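Local coordinates for sortase family protein (Clostridium perfringens, PDB 4D70) that acts as a class D sortase, a cysteine transpeptidase that probably cleaves a sorting signal in surface proteins and joins them to the cell envelope, at residues V74-S79 with E85-H90; D59-I64 with T94-E99; R118-L123 with D176-K181; F146-S149 with D154-N157. All blocks are in the same frame, centred on the assembly; numbering follows the deposited sequence. Where two conformers were deposited one is given.

In the fold
Contacts 1 and 2 lie near the middle of the chain, on the neighbouring antiparallel strands 71-77 and 60-66; Ile75 N to Ala62 O is one probable bond between them. Contact 1 is buried and held chiefly by hydrogen bonds, with parallel strand bonds and a His-carboxylate pair, whereas contact 2, partly buried, rests on a few apolar atoms. Contacts 3 and 4 are further out, centred about 12 Å apart, and meet where strands 137-148 and 176-184 pair. In each of them a short 3-10 segment packs an apolar side chain against one of these strands, and contact 3 adds a bridging water. All four contacts reach the same curled sheet of the sortase barrel.

Contact 1 of 4, residues V74-S79 with E85-H90; sequences VIAEGS and ENNIGH
Glu77 and His90 both send their CG trans to the backbone N (chi1 -179° and 167°), and a bend at chi2 then brings the carboxylate of Glu77 to the edge of the imidazole. The pair sits on neighbouring parallel strands, the two ends of a beta-alpha-beta unit in which helix 81-86 connects strand 71-77 to strand 88-90. His90 ND1 donates to Glu77 OE1 at 2.7 Å, nearly straight and in the ring plane, and meets the syn side of the oxygen; carboxylate and ring are turned 45° apart. On the other edge of the ring, NE2 donates to Ala95 O, so both ring nitrogens appear to carry hydrogens and the imidazole may be positively charged beside the buried carboxylate. The strand bonds run from Ala76 N to Ile88 O (2.9 Å) and from His90 N to Ala76 O (2.8 Å), with a weak, bent one from Gly78 N to His90 O. At this end the backbones come close, and Gly89 CA makes a CA-H...O contact with Gly78 O at 3.1 Å. Beyond the polar pair, Ile75 CG1 rests on Ile88 CG2 on the same side of the sheet as the His90 ring, while Ala76 CB packs on Asn87 CB on the opposite side. Where the strands splay apart, a water takes over: it donates to Val74 O at 2.6 Å and accepts from Asn87 ND2 (2.7 Å) and from Ile88 N (3.0 Å).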
loop_
_atom_site.group_PDB
_atom_site.type_symbol
_atom_site.label_atom_id
_atom_site.label_comp_id
_atom_site.label_asym_id
_atom_site.label_seq_id
_atom_site.Cartn_x
_atom_site.Cartn_y
_atom_site.Cartn_z
ATOM N N VAL A 74 5.108 2.534 6.547
ATOM C CA VAL A 74 5.883 1.999 5.468
ATOM C C VAL A 74 5.080 0.870 4.817
ATOM O O VAL A 74 4.227 0.271 5.463
ATOM C CB VAL A 74 7.227 1.415 5.969
ATOM C CG1 VAL A 74 7.009 0.205 6.885
ATOM C CG2 VAL A 74 8.129 1.029 4.831
ATOM N N ILE A 75 5.365 0.635 3.539
ATOM C CA ILE A 75 4.807 -0.466 2.787
ATOM C C ILE A 75 5.873 -1.449 2.502
ATOM O O ILE A 75 6.884 -1.083 1.968
ATOM C CB ILE A 75 4.134 -0.006 1.504
ATOM C CG1 ILE A 75 2.969 0.944 1.884
ATOM C CG2 ILE A 75 3.587 -1.229 0.702
ATOM C CD1 ILE A 75 2.457 1.747 0.728
ATOM N N ALA A 76 5.627 -2.711 2.858
ATOM C CA ALA A 76 6.595 -3.800 2.543
ATOM C C ALA A 76 6.247 -4.507 1.253
ATOM O O ALA A 76 5.092 -4.567 0.872
ATOM C CB ALA A 76 6.622 -4.815 3.677
ATOM N N GLU A 77 7.232 -5.100 0.597
ATOM C CA GLU A 77 6.952 -5.963 -0.521
ATOM C C GLU A 77 6.360 -7.297 -0.128
ATOM O O GLU A 77 6.779 -7.912 0.829
ATOM C CB GLU A 77 8.216 -6.207 -1.344
ATOM C CG GLU A 77 8.036 -7.091 -2.581
ATOM C CD GLU A 77 7.103 -6.524 -3.644
ATOM O OE1 GLU A 77 6.605 -5.393 -3.487
ATOM O OE2 GLU A 77 6.849 -7.217 -4.650
ATOM N N GLY A 78 5.337 -7.730 -0.867
ATOM C CA GLY A 78 4.705 -8.998 -0.636
ATOM C C GLY A 78 3.398 -8.937 0.088
ATOM O O GLY A 78 3.108 -7.973 0.815
ATOM N N SER A 79 2.598 -9.972 -0.111
ATOM C CA SER A 79 1.324 -10.055 0.578
ATOM C C SER A 79 1.137 -11.448 1.174
ATOM O O SER A 79 0.013 -11.880 1.332
ATOM C CB SER A 79 0.182 -9.731 -0.370
ATOM O OG SER A 79 0.119 -10.708 -1.386
ATOM N N GLU A 85 1.781 -10.073 8.703
ATOM C CA GLU A 85 1.767 -10.126 10.141
ATOM C C GLU A 85 2.361 -8.850 10.704
ATOM O O GLU A 85 1.863 -8.304 11.686
ATOM C CB GLU A 85 2.547 -11.328 10.622
ATOM C CG GLU A 85 2.288 -11.674 12.078
ATOM C CD GLU A 85 2.753 -13.084 12.403
ATOM O OE1 GLU A 85 3.863 -13.456 11.942
ATOM O OE2 GLU A 85 2.028 -13.816 13.119
ATOM N N ASN A 86 3.404 -8.342 10.057
ATOM C CA ASN A 86 4.093 -7.155 10.565
ATOM C C ASN A 86 3.903 -5.866 9.824
ATOM O O ASN A 86 4.147 -4.801 10.379
ATOM C CB ASN A 86 5.552 -7.472 10.610
ATOM C CG ASN A 86 5.863 -8.407 11.743
ATOM O OD1 ASN A 86 5.603 -8.077 12.894
ATOM N ND2 ASN A 86 6.335 -9.591 11.427
ATOM N N ASN A 87 3.509 -5.946 8.563
ATOM C CA ASN A 87 3.437 -4.742 7.776
ATOM C C ASN A 87 2.256 -4.734 6.853
ATOM O O ASN A 87 1.680 -5.755 6.522
ATOM C CB ASN A 87 4.680 -4.605 6.920
ATOM C CG ASN A 87 5.903 -4.171 7.688
ATOM O OD1 ASN A 87 6.911 -4.892 7.737
ATOM N ND2 ASN A 87 5.872 -3.000 8.216
ATOM N N ILE A 88 1.963 -3.543 6.380
ATOM C CA ILE A 88 1.143 -3.363 5.191
ATOM C C ILE A 88 1.968 -3.914 4.032
ATOM O O ILE A 88 3.157 -3.652 3.956
ATOM C CB ILE A 88 0.923 -1.868 4.921
ATOM C CG1 ILE A 88 0.088 -1.197 6.004
ATOM C CG2 ILE A 88 0.277 -1.658 3.581
ATOM C CD1 ILE A 88 0.070 0.306 5.818
ATOM N N GLY A 89 1.356 -4.617 3.115
ATOM C CA GLY A 89 2.114 -5.317 2.075
ATOM C C GLY A 89 1.670 -4.987 0.677
ATOM O O GLY A 89 0.504 -4.605 0.467
ATOM N N HIS A 90 2.590 -5.080 -0.276
ATOM C CA HIS A 90 2.299 -4.770 -1.682
ATOM C C HIS A 90 2.016 -6.079 -2.388
ATOM O O HIS A 90 2.843 -7.009 -2.347
ATOM C CB HIS A 90 3.469 -4.008 -2.303
ATOM C CG HIS A 90 3.413 -3.901 -3.782
ATOM N ND1 HIS A 90 4.395 -4.400 -4.628
ATOM C CD2 HIS A 90 2.508 -3.317 -4.578
ATOM C CE1 HIS A 90 4.079 -4.125 -5.878
ATOM N NE2 HIS A 90 2.920 -3.492 -5.871
HETATM O O HOH W 1 3.822 -1.447 7.421
#

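Contact 2 of 4, residues D59-I64 with T94-E99; sequences DGIALI and TAMPGE
Ile61 extends its CD1 to the thioether of Met96; the two side chains lie roughly perpendicular, with Ile61 CD1 and Met96 SD 4.1 Å apart. The position of CG1 between the backbone N and carbonyl carbon (chi1 64°) aims the longer branch of the isoleucine at the loop. Met96 answers with a chain bent at chi2, which swings its sulfur round to the strand although its CB does not start in that direction. Next to this pair, Ala62 CB packs 4.3 Å from Pro97 CG. Successive residues Ile61 and Ala62 thus both point at the loop, and both are bonded through their backbones to Ile75, which is consistent with a classic beta bulge in strand 60-66. The loop holds its own shape: Met96 to Glu99 form a type II turn with Pro97 and Gly98 at its corner, closed by Glu99 N to Met96 O at 3.0 Å. In one of the two conformers of Glu99, its OE1 also takes the N-H of Met96 at 3.0 Å, from well above the carboxylate plane. Around the contact, Met96 touches His90 and Glu77, and Pro97 touches Ile131. The arrangement is that of a sortase barrel whose connection between strands 88-90 and 101-109 folds back, through a Pro-Gly turn, onto strand 60-66.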
loop_
_atom_site.group_PDB
_atom_site.type_symbol
_atom_site.label_atom_id
_atom_site.label_comp_id
_atom_site.label_asym_id
_atom_site.label_seq_id
_atom_site.Cartn_x
_atom_site.Cartn_y
_atom_site.Cartn_z
ATOM N N ASP A 59 10.936 -6.341 2.420
ATOM C CA ASP A 59 11.617 -5.053 2.281
ATOM C C ASP A 59 10.623 -3.865 2.125
ATOM O O ASP A 59 9.644 -3.975 1.374
ATOM C CB ASP A 59 12.467 -5.014 1.015
ATOM C CG ASP A 59 13.690 -5.945 1.062
ATOM O OD1 ASP A 59 13.961 -6.590 2.091
ATOM O OD2 ASP A 59 14.353 -6.024 0.020
ATOM N N GLY A 60 10.931 -2.730 2.764
ATOM C CA GLY A 60 10.238 -1.477 2.548
ATOM C C GLY A 60 10.347 -1.025 1.121
ATOM O O GLY A 60 11.431 -1.101 0.529
ATOM N N ILE A 61 9.219 -0.586 0.526
ATOM C CA ILE A 61 9.275 -0.055 -0.835
ATOM C C ILE A 61 8.750 1.366 -0.993
ATOM O O ILE A 61 8.978 1.972 -2.008
ATOM C CB ILE A 61 8.515 -0.988 -1.814
ATOM C CG1 ILE A 61 7.031 -1.023 -1.464
ATOM C CG2 ILE A 61 9.120 -2.389 -1.807
ATOM C CD1 ILE A 61 6.212 -1.593 -2.554
ATOM N N ALA A 62 8.008 1.845 -0.006
ATOM C CA ALA A 62 7.451 3.185 -0.022
ATOM C C ALA A 62 6.996 3.525 1.382
ATOM O O ALA A 62 6.718 2.646 2.207
ATOM C CB ALA A 62 6.236 3.261 -0.983
ATOM N N LEU A 63 6.842 4.801 1.598
ATOM C CA LEU A 63 6.137 5.295 2.713
ATOM C C LEU A 63 4.702 5.599 2.283
ATOM O O LEU A 63 4.421 5.944 1.136
ATOM C CB LEU A 63 6.748 6.633 3.167
ATOM C CG LEU A 63 8.238 6.630 3.617
ATOM C CD1 LEU A 63 8.606 8.054 4.030
ATOM C CD2 LEU A 63 8.520 5.657 4.764
ATOM N N ILE A 64 3.819 5.455 3.213
ATOM C CA ILE A 64 2.431 5.843 3.049
ATOM C C ILE A 64 2.038 6.813 4.148
ATOM O O ILE A 64 2.239 6.570 5.346
ATOM C CB ILE A 64 1.505 4.608 3.023
ATOM C CG1 ILE A 64 0.028 5.031 2.824
ATOM C CG2 ILE A 64 1.627 3.765 4.314
ATOM C CD1 ILE A 64 -0.865 3.894 2.337
ATOM N N THR A 94 1.380 -6.452 -8.914
ATOM C CA THR A 94 0.744 -5.185 -9.210
ATOM C C THR A 94 1.756 -4.071 -9.407
ATOM O O THR A 94 2.901 -4.146 -8.965
ATOM C CB THR A 94 -0.296 -4.826 -8.128
ATOM O OG1 THR A 94 0.322 -4.527 -6.880
ATOM C CG2 THR A 94 -1.258 -5.996 -7.980
ATOM N N ALA A 95 1.310 -3.022 -10.084
ATOM C CA ALA A 95 2.140 -1.869 -10.340
ATOM C C ALA A 95 2.826 -1.364 -9.099
ATOM O O ALA A 95 2.327 -1.482 -7.961
ATOM C CB ALA A 95 1.293 -0.742 -10.926
ATOM N N MET A 96 3.956 -0.724 -9.335
ATOM C CA MET A 96 4.656 0.018 -8.291
ATOM C C MET A 96 4.128 1.438 -8.247
ATOM O O MET A 96 3.386 1.905 -9.146
ATOM C CB MET A 96 6.164 0.052 -8.600
ATOM C CG MET A 96 6.841 -1.281 -8.346
ATOM S SD MET A 96 6.826 -1.684 -6.568
ATOM C CE MET A 96 7.651 -3.254 -6.442
ATOM N N PRO A 97 4.421 2.152 -7.162
ATOM C CA PRO A 97 3.821 3.434 -7.009
ATOM C C PRO A 97 4.094 4.335 -8.189
ATOM O O PRO A 97 5.180 4.339 -8.719
ATOM C CB PRO A 97 4.474 3.977 -5.734
ATOM C CG PRO A 97 4.810 2.759 -4.965
ATOM C CD PRO A 97 5.187 1.741 -5.974
ATOM N N GLY A 98 3.091 5.084 -8.604
ATOM C CA GLY A 98 3.224 6.033 -9.694
ATOM C C GLY A 98 3.179 5.456 -11.095
ATOM O O GLY A 98 3.142 6.214 -12.056
ATOM N N GLU A 99 3.148 4.135 -11.213
ATOM C CA GLU A 99 3.202 3.500 -12.525
ATOM C C GLU A 99 1.834 3.341 -13.143
ATOM O O GLU A 99 0.833 3.379 -12.465
ATOM C CB GLU A 99 3.841 2.102 -12.433
ATOM C CG GLU A 99 5.289 2.043 -12.020
ATOM C CD GLU A 99 5.836 0.625 -12.090
ATOM O OE1 GLU A 99 5.062 -0.397 -12.106
ATOM O OE2 GLU A 99 7.077 0.549 -12.118
#

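Contact 3 of 4, residues R118-L123 with D176-K181; sequences RNIDKL and DRYIVK
Tyr178 and Val180, alternate residues on one side of strand 176-184, receive Ile120 from the short 3-10 segment 120-122. In Ile120 the CG1 branch is trans to the backbone N (chi1 -162°) and runs out extended to CD1, which meets Val180 CG2 tip to tip at 4.1 Å. The same rotation leaves Ile120 CG2 in the cramped place between N and the carbonyl carbon, where it lies 4.2 Å from Tyr178 CD2 in an oblique approach to the ring. One isoleucine thus serves both strand residues, a separate branch for each. Tyr178 also has its CG trans to the backbone N (chi1 -171°), and its ring reaches past Ile120 until OH is 3.8 Å from Asp121 CA. The hydroxyl then turns to a water in the ring plane, to which Tyr178 OH donates at 2.5 Å. That water gives its own two hydrogens to Ile120 O (2.8 Å) and Leu123 O (2.9 Å), so it clasps the turn at both ends and fixes the phenol against it. Ile120 O is used a second time, as the acceptor of Leu123 N at 3.0 Å within the 3-10 turn. Ile179, between the two strand residues, points to the opposite side and packs on Phe146. The connection between strands 112-113 and 128-132 is here packed on the sheet of the sortase barrel. It lies across paired strands 163-171 and 176-184, with Ile120 touching Ile167 and Thr169 as well, while Tyr178 leans on Ile145 of strand 137-148.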
loop_
_atom_site.group_PDB
_atom_site.type_symbol
_atom_site.label_atom_id
_atom_site.label_comp_id
_atom_site.label_asym_id
_atom_site.label_seq_id
_atom_site.Cartn_x
_atom_site.Cartn_y
_atom_site.Cartn_z
ATOM N N ARG A 118 -7.299 0.563 11.297
ATOM C CA ARG A 118 -8.503 0.446 12.101
ATOM C C ARG A 118 -9.518 1.525 11.738
ATOM O O ARG A 118 -10.695 1.267 11.806
ATOM C CB ARG A 118 -8.213 0.481 13.604
ATOM C CG ARG A 118 -7.690 1.804 14.142
ATOM C CD ARG A 118 -7.022 1.616 15.511
ATOM N NE ARG A 118 -6.382 2.833 16.038
ATOM C CZ ARG A 118 -6.990 3.795 16.758
ATOM N NH1 ARG A 118 -8.296 3.739 17.060
ATOM N NH2 ARG A 118 -6.277 4.841 17.182
ATOM N N ASN A 119 -9.059 2.727 11.371
ATOM C CA ASN A 119 -9.968 3.813 10.983
ATOM C C ASN A 119 -10.145 4.073 9.482
ATOM O O ASN A 119 -10.571 5.172 9.040
ATOM C CB ASN A 119 -9.495 5.079 11.641
ATOM C CG ASN A 119 -9.730 5.033 13.142
ATOM O OD1 ASN A 119 -10.781 4.597 13.590
ATOM N ND2 ASN A 119 -8.752 5.454 13.910
ATOM N N ILE A 120 -9.869 3.075 8.690
ATOM C CA ILE A 120 -9.974 3.279 7.248
ATOM C C ILE A 120 -11.403 3.655 6.779
ATOM O O ILE A 120 -11.580 4.338 5.746
ATOM C CB ILE A 120 -9.396 2.076 6.478
ATOM C CG1 ILE A 120 -9.105 2.498 5.046
ATOM C CG2 ILE A 120 -10.311 0.843 6.515
ATOM C CD1 ILE A 120 -8.208 1.575 4.320
ATOM N N ASP A 121 -12.418 3.240 7.530
ATOM C CA ASP A 121 -13.822 3.566 7.192
ATOM C C ASP A 121 -14.109 5.097 7.255
ATOM O O ASP A 121 -15.144 5.564 6.772
ATOM C CB ASP A 121 -14.739 2.848 8.155
ATOM C CG ASP A 121 -14.326 3.155 9.603
ATOM O OD1 ASP A 121 -13.343 2.577 10.119
ATOM O OD2 ASP A 121 -14.863 4.089 10.160
ATOM N N LYS A 122 -13.216 5.879 7.857
ATOM C CA LYS A 122 -13.382 7.308 7.848
ATOM C C LYS A 122 -12.932 7.970 6.561
ATOM O O LYS A 122 -13.265 9.088 6.331
ATOM C CB LYS A 122 -12.639 7.923 9.029
ATOM C CG LYS A 122 -13.047 7.244 10.352
ATOM C CD LYS A 122 -13.432 8.298 11.366
ATOM C CE LYS A 122 -13.258 7.824 12.797
ATOM N NZ LYS A 122 -11.985 8.396 13.299
ATOM N N LEU A 123 -12.175 7.274 5.729
ATOM C CA LEU A 123 -11.764 7.868 4.493
ATOM C C LEU A 123 -12.959 8.070 3.561
ATOM O O LEU A 123 -13.842 7.256 3.517
ATOM C CB LEU A 123 -10.690 7.010 3.790
ATOM C CG LEU A 123 -9.363 6.943 4.529
ATOM C CD1 LEU A 123 -8.385 6.104 3.762
ATOM C CD2 LEU A 123 -8.825 8.348 4.781
ATOM N N ASP A 176 -16.089 -10.010 4.541
ATOM C CA ASP A 176 -16.059 -9.298 3.248
ATOM C C ASP A 176 -14.780 -8.483 3.196
ATOM O O ASP A 176 -14.008 -8.417 4.134
ATOM C CB ASP A 176 -17.244 -8.353 3.167
ATOM C CG ASP A 176 -18.572 -9.066 3.205
ATOM O OD1 ASP A 176 -18.721 -10.150 2.619
ATOM O OD2 ASP A 176 -19.485 -8.510 3.795
ATOM N N ARG A 177 -14.535 -7.932 2.031
ATOM C CA ARG A 177 -13.366 -7.099 1.782
ATOM C C ARG A 177 -13.775 -5.685 1.551
ATOM O O ARG A 177 -14.713 -5.421 0.803
ATOM C CB ARG A 177 -12.552 -7.618 0.590
ATOM C CG ARG A 177 -11.998 -9.040 0.825
ATOM C CD ARG A 177 -11.116 -9.110 2.052
ATOM N NE ARG A 177 -10.692 -10.484 2.407
ATOM C CZ ARG A 177 -11.198 -11.227 3.397
ATOM N NH1 ARG A 177 -12.213 -10.809 4.162
ATOM N NH2 ARG A 177 -10.691 -12.422 3.623
ATOM N N TYR A 178 -13.070 -4.770 2.180
ATOM C CA TYR A 178 -13.360 -3.348 2.057
ATOM C C TYR A 178 -12.251 -2.818 1.148
ATOM O O TYR A 178 -11.043 -3.022 1.407
ATOM C CB TYR A 178 -13.291 -2.703 3.433
ATOM C CG TYR A 178 -13.772 -1.265 3.487
ATOM C CD1 TYR A 178 -15.099 -0.980 3.737
ATOM C CD2 TYR A 178 -12.894 -0.209 3.373
ATOM C CE1 TYR A 178 -15.545 0.328 3.826
ATOM C CE2 TYR A 178 -13.345 1.131 3.434
ATOM C CZ TYR A 178 -14.633 1.380 3.688
ATOM O OH TYR A 178 -15.067 2.677 3.765
ATOM N N ILE A 179 -12.660 -2.183 0.075
ATOM C CA ILE A 179 -11.787 -1.724 -1.003
ATOM C C ILE A 179 -11.807 -0.206 -1.119
ATOM O O ILE A 179 -12.828 0.394 -1.311
ATOM C CB ILE A 179 -12.252 -2.320 -2.338
ATOM C CG1 ILE A 179 -12.497 -3.863 -2.223
ATOM C CG2 ILE A 179 -11.266 -1.996 -3.444
ATOM C CD1 ILE A 179 -11.302 -4.653 -1.749
ATOM N N VAL A 180 -10.631 0.398 -1.125
ATOM C CA VAL A 180 -10.449 1.808 -1.385
ATOM C C VAL A 180 -9.585 1.915 -2.634
ATOM O O VAL A 180 -8.474 1.383 -2.647
ATOM C CB VAL A 180 -9.752 2.460 -0.189
ATOM C CG1 VAL A 180 -9.501 3.929 -0.453
ATOM C CG2 VAL A 180 -10.619 2.365 1.070
ATOM N N LYS A 181 -10.083 2.629 -3.632
ATOM C CA LYS A 181 -9.344 2.917 -4.849
ATOM C C LYS A 181 -9.138 4.406 -4.996
ATOM O O LYS A 181 -9.996 5.226 -4.567
ATOM C CB LYS A 181 -10.079 2.357 -6.078
ATOM C CG LYS A 181 -10.026 0.779 -6.074
ATOM C CD LYS A 181 -10.559 0.192 -7.385
ATOM C CE LYS A 181 -10.293 -1.314 -7.540
ATOM N NZ LYS A 181 -8.897 -1.589 -7.997
HETATM O O HOH W 2 -13.361 4.430 3.600
#

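Contact 4 of 4, residues F146-S149 with D154-N157; sequences FVTS and DVLN
Val155 provides the apolar contact through a single methyl group, CG1, which touches both Phe146 and Thr148. Val155 CG1 is 3.9 Å from Phe146 CZ and comes to the ring obliquely. The same methyl, Val155 CG1, is also 4.1 Å from Thr148 CG2, where the two side chains run antiparallel alongside each other. Phe146 and Thr148 are two apart on strand 137-148 and so project on the same side. In Phe146 the ring stands between the backbone N and the carbonyl carbon (chi1 65°), which carries its far end to the valine. Thr148 has OG1 trans to the backbone N (chi1 -168°), leaving its methyl to pack on the valine while the hydroxyl bonds Asp152 in the intervening loop.

The polar interactions lie within each segment or beyond the pair. Asn157 N bonds Asp154 O at 2.9 Å, closing the 3-10 turn that presents Val155, and a weak side-chain bond from Asn157 ND2 to Asp154 OD1 accompanies it. Val155 O accepts from Lys181 NZ and Asn102 ND2, which tie the turn to strands 176-184 and 101-109. The other segment is held by its strand partner, the backbone of Thr148 bonding that of Arg177 and the backbone of Phe146 that of Ile179. The arrangement belongs to the connection between strands 137-148 and 163-171, the beta6/beta7 loop of the sortase barrel, here folded back on the end of the strand it leaves.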
loop_
_atom_site.group_PDB
_atom_site.type_symbol
_atom_site.label_atom_id
_atom_site.label_comp_id
_atom_site.label_asym_id
_atom_site.label_seq_id
_atom_site.Cartn_x
_atom_site.Cartn_y
_atom_site.Cartn_z
ATOM N N PHE A 146 -15.760 0.499 -1.926
ATOM C CA PHE A 146 -16.787 -0.517 -2.021
ATOM C C PHE A 146 -16.455 -1.781 -1.243
ATOM O O PHE A 146 -15.316 -1.973 -0.788
ATOM C CB PHE A 146 -17.141 -0.842 -3.471
ATOM C CG PHE A 146 -16.000 -1.465 -4.253
ATOM C CD1 PHE A 146 -15.120 -0.677 -4.907
ATOM C CD2 PHE A 146 -15.885 -2.846 -4.378
ATOM C CE1 PHE A 146 -14.105 -1.217 -5.681
ATOM C CE2 PHE A 146 -14.881 -3.391 -5.109
ATOM C CZ PHE A 146 -13.981 -2.574 -5.785
ATOM N N VAL A 147 -17.487 -2.603 -1.045
ATOM C CA VAL A 147 -17.344 -3.861 -0.312
ATOM C C VAL A 147 -17.539 -4.981 -1.317
ATOM O O VAL A 147 -18.408 -4.897 -2.153
ATOM C CB VAL A 147 -18.451 -4.001 0.737
ATOM C CG1 VAL A 147 -18.347 -5.347 1.460
ATOM C CG2 VAL A 147 -18.324 -2.884 1.762
ATOM N N THR A 148 -16.765 -6.016 -1.208
ATOM C CA THR A 148 -16.812 -7.119 -2.125
ATOM C C THR A 148 -16.457 -8.401 -1.389
ATOM O O THR A 148 -16.181 -8.380 -0.175
ATOM C CB THR A 148 -15.902 -6.883 -3.372
ATOM O OG1 THR A 148 -16.218 -7.860 -4.348
ATOM C CG2 THR A 148 -14.412 -7.028 -3.056
ATOM N N SER A 149 -16.443 -9.526 -2.101
ATOM C CA SER A 149 -16.036 -10.792 -1.481
ATOM C C SER A 149 -14.560 -11.029 -1.452
ATOM O O SER A 149 -13.801 -10.486 -2.259
ATOM C CB SER A 149 -16.719 -12.004 -2.186
ATOM O OG SER A 149 -16.161 -12.190 -3.457
ATOM N N ASP A 154 -10.708 -9.345 -9.112
ATOM C CA ASP A 154 -10.684 -8.212 -10.087
ATOM C C ASP A 154 -10.193 -6.886 -9.447
ATOM O O ASP A 154 -9.748 -5.988 -10.157
ATOM C CB ASP A 154 -12.034 -7.948 -10.686
ATOM C CG ASP A 154 -12.371 -8.946 -11.794
ATOM O OD1 ASP A 154 -11.492 -9.775 -12.136
ATOM O OD2 ASP A 154 -13.498 -8.877 -12.315
ATOM N N VAL A 155 -10.253 -6.783 -8.125
ATOM C CA VAL A 155 -9.810 -5.545 -7.478
ATOM C C VAL A 155 -8.340 -5.317 -7.689
ATOM O O VAL A 155 -7.863 -4.162 -7.532
ATOM C CB VAL A 155 -10.131 -5.515 -5.965
ATOM C CG1 VAL A 155 -11.631 -5.690 -5.744
ATOM C CG2 VAL A 155 -9.376 -6.555 -5.166
ATOM N N LEU A 156 -7.611 -6.401 -7.987
ATOM C CA LEU A 156 -6.196 -6.326 -8.291
ATOM C C LEU A 156 -5.878 -6.171 -9.780
ATOM O O LEU A 156 -4.683 -6.072 -10.147
ATOM C CB LEU A 156 -5.458 -7.554 -7.762
ATOM C CG LEU A 156 -5.700 -7.858 -6.306
ATOM C CD1 LEU A 156 -4.896 -9.072 -5.898
ATOM C CD2 LEU A 156 -5.291 -6.649 -5.475
ATOM N N ASN A 157 -6.889 -6.056 -10.615
ATOM C CA ASN A 157 -6.621 -5.920 -12.050
ATOM C C ASN A 157 -5.757 -4.695 -12.372
ATOM O O ASN A 157 -5.833 -3.661 -11.684
ATOM C CB ASN A 157 -7.933 -5.850 -12.808
ATOM C CG ASN A 157 -8.603 -7.209 -12.938
ATOM O OD1 ASN A 157 -8.083 -8.227 -12.501
ATOM N ND2 ASN A 157 -9.780 -7.214 -13.498
#